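Long-range contacts in cellulose binding protein (Clavibacter michiganensis, PDB 4JJO), which probably binds plant cell-wall polysaccharides as the expansin part of a longer protein that also carries a cellulase domain, and is linked to wall loosening: residues A[40-48]-A[148-156]; A[161-169]-A[179-187]. One frame throughout, in Å; residues are numbered along the deposited sequence.

Contact 1: A[40-48]-A[148-156]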
# COMPACT_ATOMS: atom_id res chain seq x y z
N PRO A 40 10.16 -10.01 -5.65
CA PRO A 40 9.90 -9.49 -7.00
C PRO A 40 8.51 -8.87 -7.15
O PRO A 40 8.36 -7.87 -7.85
CB PRO A 40 10.04 -10.73 -7.89
CG PRO A 40 10.89 -11.67 -7.11
CD PRO A 40 10.52 -11.44 -5.67
N GLU A 41 7.52 -9.46 -6.50
CA GLU A 41 6.16 -8.95 -6.58
C GLU A 41 5.97 -7.74 -5.67
O GLU A 41 5.13 -6.88 -5.94
CB GLU A 41 5.15 -10.05 -6.22
CG GLU A 41 5.12 -11.20 -7.23
CD GLU A 41 4.20 -12.33 -6.82
OE1 GLU A 41 3.01 -12.29 -7.19
OE2 GLU A 41 4.67 -13.26 -6.14
N TYR A 42 6.76 -7.67 -4.60
CA TYR A 42 6.77 -6.52 -3.70
C TYR A 42 7.28 -5.30 -4.46
O TYR A 42 6.81 -4.18 -4.25
CB TYR A 42 7.67 -6.82 -2.50
CG TYR A 42 7.64 -5.77 -1.41
CD1 TYR A 42 6.50 -5.54 -0.66
CD2 TYR A 42 8.77 -5.01 -1.12
CE1 TYR A 42 6.48 -4.59 0.34
CE2 TYR A 42 8.76 -4.06 -0.12
CZ TYR A 42 7.61 -3.85 0.60
OH TYR A 42 7.58 -2.91 1.60
N SER A 43 8.26 -5.53 -5.33
CA SER A 43 8.69 -4.53 -6.29
C SER A 43 9.13 -3.22 -5.62
O SER A 43 8.70 -2.14 -6.02
CB SER A 43 7.56 -4.25 -7.28
OG SER A 43 8.02 -3.52 -8.41
N GLY A 44 9.98 -3.33 -4.61
CA GLY A 44 10.50 -2.16 -3.93
C GLY A 44 9.40 -1.35 -3.28
O GLY A 44 9.49 -0.12 -3.20
N ALA A 45 8.36 -2.04 -2.82
CA ALA A 45 7.23 -1.44 -2.13
C ALA A 45 6.20 -0.83 -3.08
O ALA A 45 5.20 -0.26 -2.63
CB ALA A 45 7.70 -0.41 -1.11
N ALA A 46 6.41 -0.96 -4.38
CA ALA A 46 5.47 -0.42 -5.35
C ALA A 46 4.13 -1.16 -5.31
O ALA A 46 3.10 -0.63 -5.71
CB ALA A 46 6.06 -0.47 -6.75
N ALA A 47 4.16 -2.39 -4.80
CA ALA A 47 2.94 -3.19 -4.68
C ALA A 47 2.13 -2.80 -3.44
O ALA A 47 0.97 -3.17 -3.31
CB ALA A 47 3.28 -4.66 -4.64
N CYS A 48 2.75 -2.06 -2.53
CA CYS A 48 2.07 -1.68 -1.29
C CYS A 48 0.76 -0.96 -1.58
O CYS A 48 0.69 -0.09 -2.45
CB CYS A 48 2.97 -0.79 -0.44
SG CYS A 48 4.39 -1.67 0.23
N LEU A 148 9.62 13.03 -5.32
CA LEU A 148 10.01 12.26 -4.15
C LEU A 148 10.57 10.90 -4.55
O LEU A 148 10.32 10.41 -5.65
CB LEU A 148 8.83 12.08 -3.19
CG LEU A 148 8.13 13.36 -2.72
CD1 LEU A 148 7.13 13.05 -1.62
CD2 LEU A 148 9.15 14.38 -2.25
N THR A 149 11.33 10.31 -3.64
CA THR A 149 11.98 9.03 -3.86
C THR A 149 11.19 7.92 -3.17
O THR A 149 10.89 8.02 -1.98
CB THR A 149 13.42 9.06 -3.32
OG1 THR A 149 14.18 10.03 -4.04
CG2 THR A 149 14.08 7.70 -3.45
N ARG A 150 10.86 6.87 -3.91
CA ARG A 150 10.12 5.75 -3.35
C ARG A 150 11.03 4.91 -2.46
O ARG A 150 12.02 4.36 -2.93
CB ARG A 150 9.55 4.86 -4.46
CG ARG A 150 8.62 3.77 -3.94
CD ARG A 150 8.54 2.57 -4.89
NE ARG A 150 8.13 2.93 -6.24
CZ ARG A 150 6.87 3.09 -6.64
NH1 ARG A 150 5.86 2.94 -5.79
NH2 ARG A 150 6.62 3.40 -7.91
N THR A 151 10.69 4.81 -1.18
CA THR A 151 11.42 3.94 -0.27
C THR A 151 10.90 2.52 -0.40
O THR A 151 9.83 2.29 -0.97
CB THR A 151 11.28 4.36 1.21
OG1 THR A 151 9.96 4.05 1.68
CG2 THR A 151 11.55 5.85 1.39
N ASP A 152 11.65 1.56 0.13
CA ASP A 152 11.23 0.17 0.09
C ASP A 152 10.37 -0.18 1.31
O ASP A 152 10.08 -1.35 1.55
CB ASP A 152 12.45 -0.76 0.02
CG ASP A 152 13.28 -0.73 1.29
OD1 ASP A 152 13.01 0.10 2.18
OD2 ASP A 152 14.22 -1.54 1.39
N TYR A 153 9.96 0.83 2.07
CA TYR A 153 9.12 0.59 3.25
C TYR A 153 7.79 1.35 3.23
O TYR A 153 7.15 1.53 4.27
CB TYR A 153 9.89 0.87 4.54
CG TYR A 153 10.39 2.28 4.70
CD1 TYR A 153 9.56 3.29 5.18
CD2 TYR A 153 11.70 2.61 4.40
CE1 TYR A 153 10.01 4.58 5.33
CE2 TYR A 153 12.17 3.90 4.55
CZ TYR A 153 11.32 4.88 5.02
OH TYR A 153 11.77 6.17 5.18
N GLY A 154 7.37 1.81 2.05
CA GLY A 154 6.02 2.31 1.88
C GLY A 154 5.84 3.81 1.92
O GLY A 154 4.72 4.31 1.88
N TYR A 155 6.95 4.54 2.00
CA TYR A 155 6.90 6.00 2.00
C TYR A 155 7.59 6.58 0.77
O TYR A 155 8.24 5.86 0.01
CB TYR A 155 7.57 6.57 3.25
CG TYR A 155 6.68 6.63 4.47
CD1 TYR A 155 6.08 7.83 4.84
CD2 TYR A 155 6.45 5.51 5.25
CE1 TYR A 155 5.27 7.90 5.96
CE2 TYR A 155 5.64 5.57 6.37
CZ TYR A 155 5.05 6.77 6.71
OH TYR A 155 4.25 6.83 7.83
N TRP A 156 7.42 7.88 0.59
CA TRP A 156 8.11 8.64 -0.44
C TRP A 156 8.86 9.76 0.26
O TRP A 156 8.26 10.49 1.05
CB TRP A 156 7.11 9.22 -1.43
CG TRP A 156 6.38 8.20 -2.23
CD1 TRP A 156 5.31 7.45 -1.83
CD2 TRP A 156 6.67 7.80 -3.58
NE1 TRP A 156 4.92 6.61 -2.85
CE2 TRP A 156 5.73 6.81 -3.93
CE3 TRP A 156 7.63 8.19 -4.52
CZ2 TRP A 156 5.72 6.21 -5.18
CZ3 TRP A 156 7.62 7.59 -5.76
CH2 TRP A 156 6.67 6.61 -6.08
O HOH W 1 11.76 1.34 -3.58
O HOH W 2 5.59 2.49 -2.97
O HOH W 3 2.85 2.06 -5.39
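Tyr42 reaches from the end of helix 39-42 to the loop after strand 144-150, where its OH donates to Asp152 O at 2.9 Å. With CG anti to the backbone N (chi1 -173°), the ring is directed across to that loop. The acceptor lies at the ring edge, near the ring plane, but the hydroxyl stands above the carbonyl plane, 40° out of it, rather than on a lone pair. Ala45 CB sits against backbone, 3.4 Å from Thr151 O, and also meets the peptide that leads into Tyr153. Arg150 makes the second main part of the contact. The extended start of its chain carries CD to 3.3 Å from Gly44 O, and the bend at chi3 (-56°) then turns the guanidinium between two layers: Ala46 CB over one face, toward the rim, and Trp156 CH2 over the centre of the opposite face. In-plane water 2 joins Arg150 NH1 (2.9 Å) to Ala45 O, and NH2 is bound by Ile134 O, so polar bonds and packing together limit rotation of the group. Water 1 links Gly44 O with Arg150 O. Thr151 OG1 accepts from Tyr153 N at 3.2 Å, an ST turn that shapes the loop. The Cys48-Cys23 disulfide anchors the end of segment 40-48 within its own domain. The whole is an interdomain contact of the two-domain expansin architecture, joining the double-psi beta-barrel domain to the C-terminal domain.

Contact 2: A[161-169]-A[179-187]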
# COMPACT_ATOMS: atom_id res chain seq x y z
N PRO A 161 15.31 19.88 0.54
CA PRO A 161 14.30 20.57 1.35
C PRO A 161 13.05 21.00 0.59
O PRO A 161 13.08 21.17 -0.63
CB PRO A 161 15.05 21.80 1.87
CG PRO A 161 16.46 21.38 1.89
CD PRO A 161 16.63 20.51 0.69
N ILE A 162 11.96 21.17 1.33
CA ILE A 162 10.71 21.65 0.77
C ILE A 162 10.35 23.00 1.38
O ILE A 162 10.91 23.40 2.40
CB ILE A 162 9.56 20.66 1.02
CG1 ILE A 162 9.44 20.33 2.52
CG2 ILE A 162 9.78 19.39 0.22
CD1 ILE A 162 8.18 19.59 2.88
N GLN A 163 9.41 23.69 0.74
CA GLN A 163 9.03 25.03 1.17
C GLN A 163 8.12 25.00 2.39
O GLN A 163 7.43 24.01 2.65
CB GLN A 163 8.35 25.77 0.02
CG GLN A 163 7.03 25.18 -0.43
CD GLN A 163 6.46 25.88 -1.64
OE1 GLN A 163 7.19 26.16 -2.60
NE2 GLN A 163 5.17 26.18 -1.61
N ASP A 164 8.15 26.09 3.14
CA ASP A 164 7.33 26.24 4.33
C ASP A 164 5.88 26.47 3.93
O ASP A 164 5.59 26.75 2.77
CB ASP A 164 7.85 27.41 5.17
CG ASP A 164 7.11 27.56 6.49
OD1 ASP A 164 6.50 26.57 6.95
OD2 ASP A 164 7.16 28.66 7.06
N GLY A 165 4.97 26.35 4.89
CA GLY A 165 3.56 26.56 4.62
C GLY A 165 2.87 25.28 4.16
O GLY A 165 3.46 24.20 4.22
N PRO A 166 1.62 25.41 3.68
CA PRO A 166 0.80 24.28 3.26
C PRO A 166 1.43 23.53 2.09
O PRO A 166 1.95 24.15 1.17
CB PRO A 166 -0.52 24.93 2.81
CG PRO A 166 -0.48 26.32 3.36
CD PRO A 166 0.95 26.70 3.45
N LEU A 167 1.38 22.20 2.14
CA LEU A 167 1.93 21.38 1.07
C LEU A 167 0.88 21.09 0.00
O LEU A 167 -0.29 20.85 0.31
CB LEU A 167 2.44 20.04 1.61
CG LEU A 167 3.78 20.03 2.35
CD1 LEU A 167 3.73 20.93 3.57
CD2 LEU A 167 4.14 18.60 2.74
N THR A 168 1.31 21.14 -1.25
CA THR A 168 0.50 20.64 -2.35
C THR A 168 1.20 19.43 -2.94
O THR A 168 2.36 19.51 -3.36
CB THR A 168 0.29 21.71 -3.45
OG1 THR A 168 -0.45 22.80 -2.91
CG2 THR A 168 -0.47 21.11 -4.62
N VAL A 169 0.51 18.30 -2.94
CA VAL A 169 1.10 17.04 -3.36
C VAL A 169 0.41 16.49 -4.59
O VAL A 169 -0.81 16.37 -4.63
CB VAL A 169 1.01 15.99 -2.24
CG1 VAL A 169 1.60 14.66 -2.70
CG2 VAL A 169 1.72 16.48 -0.99
N VAL A 179 -3.85 13.04 -9.14
CA VAL A 179 -4.62 13.84 -8.20
C VAL A 179 -3.71 14.89 -7.59
O VAL A 179 -2.56 14.62 -7.26
CB VAL A 179 -5.24 13.00 -7.07
CG1 VAL A 179 -6.29 12.05 -7.62
CG2 VAL A 179 -4.17 12.24 -6.30
N VAL A 180 -4.24 16.11 -7.46
CA VAL A 180 -3.51 17.19 -6.81
C VAL A 180 -4.17 17.49 -5.48
O VAL A 180 -5.37 17.76 -5.42
CB VAL A 180 -3.47 18.45 -7.69
CG1 VAL A 180 -2.85 19.61 -6.93
CG2 VAL A 180 -2.71 18.17 -8.98
N LEU A 181 -3.38 17.45 -4.42
CA LEU A 181 -3.89 17.53 -3.06
C LEU A 181 -3.37 18.77 -2.34
O LEU A 181 -2.28 18.75 -1.77
CB LEU A 181 -3.48 16.28 -2.28
CG LEU A 181 -3.70 14.96 -3.02
CD1 LEU A 181 -3.01 13.82 -2.30
CD2 LEU A 181 -5.18 14.67 -3.19
N PRO A 182 -4.15 19.86 -2.37
CA PRO A 182 -3.75 21.12 -1.74
C PRO A 182 -4.04 21.19 -0.24
O PRO A 182 -4.84 20.42 0.28
CB PRO A 182 -4.62 22.15 -2.46
CG PRO A 182 -5.85 21.41 -2.79
CD PRO A 182 -5.42 20.01 -3.11
N GLY A 183 -3.37 22.11 0.43
CA GLY A 183 -3.71 22.46 1.80
C GLY A 183 -3.25 21.46 2.84
O GLY A 183 -3.67 21.53 4.00
N LEU A 184 -2.39 20.53 2.45
CA LEU A 184 -1.87 19.54 3.38
C LEU A 184 -0.95 20.21 4.39
O LEU A 184 -0.23 21.15 4.06
CB LEU A 184 -1.13 18.44 2.63
CG LEU A 184 -2.00 17.57 1.72
CD1 LEU A 184 -1.13 16.58 0.96
CD2 LEU A 184 -3.07 16.85 2.52
N ARG A 185 -0.97 19.71 5.62
CA ARG A 185 -0.18 20.29 6.69
C ARG A 185 1.05 19.46 6.98
O ARG A 185 1.07 18.25 6.75
CB ARG A 185 -1.03 20.42 7.95
CG ARG A 185 -2.14 21.45 7.83
CD ARG A 185 -3.12 21.40 8.99
NE ARG A 185 -4.01 20.24 8.89
CZ ARG A 185 -3.86 19.10 9.56
NH1 ARG A 185 -4.73 18.13 9.39
NH2 ARG A 185 -2.85 18.93 10.41
N MET A 186 2.10 20.12 7.46
CA MET A 186 3.26 19.42 7.98
C MET A 186 2.88 18.87 9.34
O MET A 186 3.23 19.45 10.38
CB MET A 186 4.46 20.37 8.08
CG MET A 186 5.70 19.76 8.70
SD MET A 186 6.25 18.25 7.88
CE MET A 186 6.46 18.84 6.20
N ALA A 187 2.15 17.77 9.32
CA ALA A 187 1.58 17.18 10.53
C ALA A 187 2.01 15.73 10.67
O ALA A 187 1.24 14.81 10.39
CB ALA A 187 0.07 17.28 10.48
O HOH W 4 -1.26 24.01 -0.55
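Leu167 and Leu184 face each other as an antiparallel hydrogen-bonded pair, using both backbone groups of each residue. Leu167 N donates to Leu184 O at 2.7 Å with an N-H...O angle of 161°; the return bond, from Leu184 N to Leu167 O, is more bent at 139° but lies in the carbonyl plane. Two residues along, Val169 and Leu181 form a second such pair: Leu181 N gives to Val169 O at 2.8 Å, while Val169 N approaches Leu181 O from above the carbonyl plane. Between the pairs one strand advances two residues and the other three. The extra residue, Gly183, has phi 77° and shares the position facing Leu167 with Leu184, which defines a G1 beta bulge. Its N is satisfied by water 4 at 3.0 Å, and the same water hydrogen-bonds Thr168 OG1, bridging the strands at the bulge. Several carbonyls also receive CA-H...O contacts; Thr168 CA, for example, lies 3.4 Å from Leu181 O. Backbone bonds of Thr168 to Gln140 continue the sheet into strand 134-141.

Apolar groups line one face. Leu184 CD1 presses on Val169 CG2 at 3.5 Å, tighter than usual, the two side chains meeting at about a right angle, and Ile112 covers Leu184 from strand 111-114. Met186, bent at chi2 and chi3, curls its CE back to 3.8 Å from Ile162 CD1 and also touches Leu167. On the other face Thr168 CG2 meets Val180 CG1. Beyond the bulge Arg185 forms a salt bridge with Glu190. The arrangement is a beta hairpin, strands 167-173 and 178-184, interrupted by a G1 beta bulge, at the edge of the immunoglobulin-like beta-sandwich of the expansin C-terminal domain.

Contact 1 joins two domains, whereas contact 2 lies wholly within the C-terminal one; both reach its antiparallel sheet, through strand 144-150 in the first case and the edge hairpin in the second. Their centres are 21 Å apart, and their nearest atoms, about 6 Å apart, do not touch. Contact 1 lies nearer the centre of the molecule (about 8 against 21 Å, between centres), yet buries less surface between its segments (294 against 487 Å²). It depends on a single direct hydrogen bond, bridging waters and a sandwiched guanidinium, where a helix end and a strand end meet with their following loops. Contact 2 is held by four interstrand backbone bonds, with a buried apolar face and a more exposed opposite one.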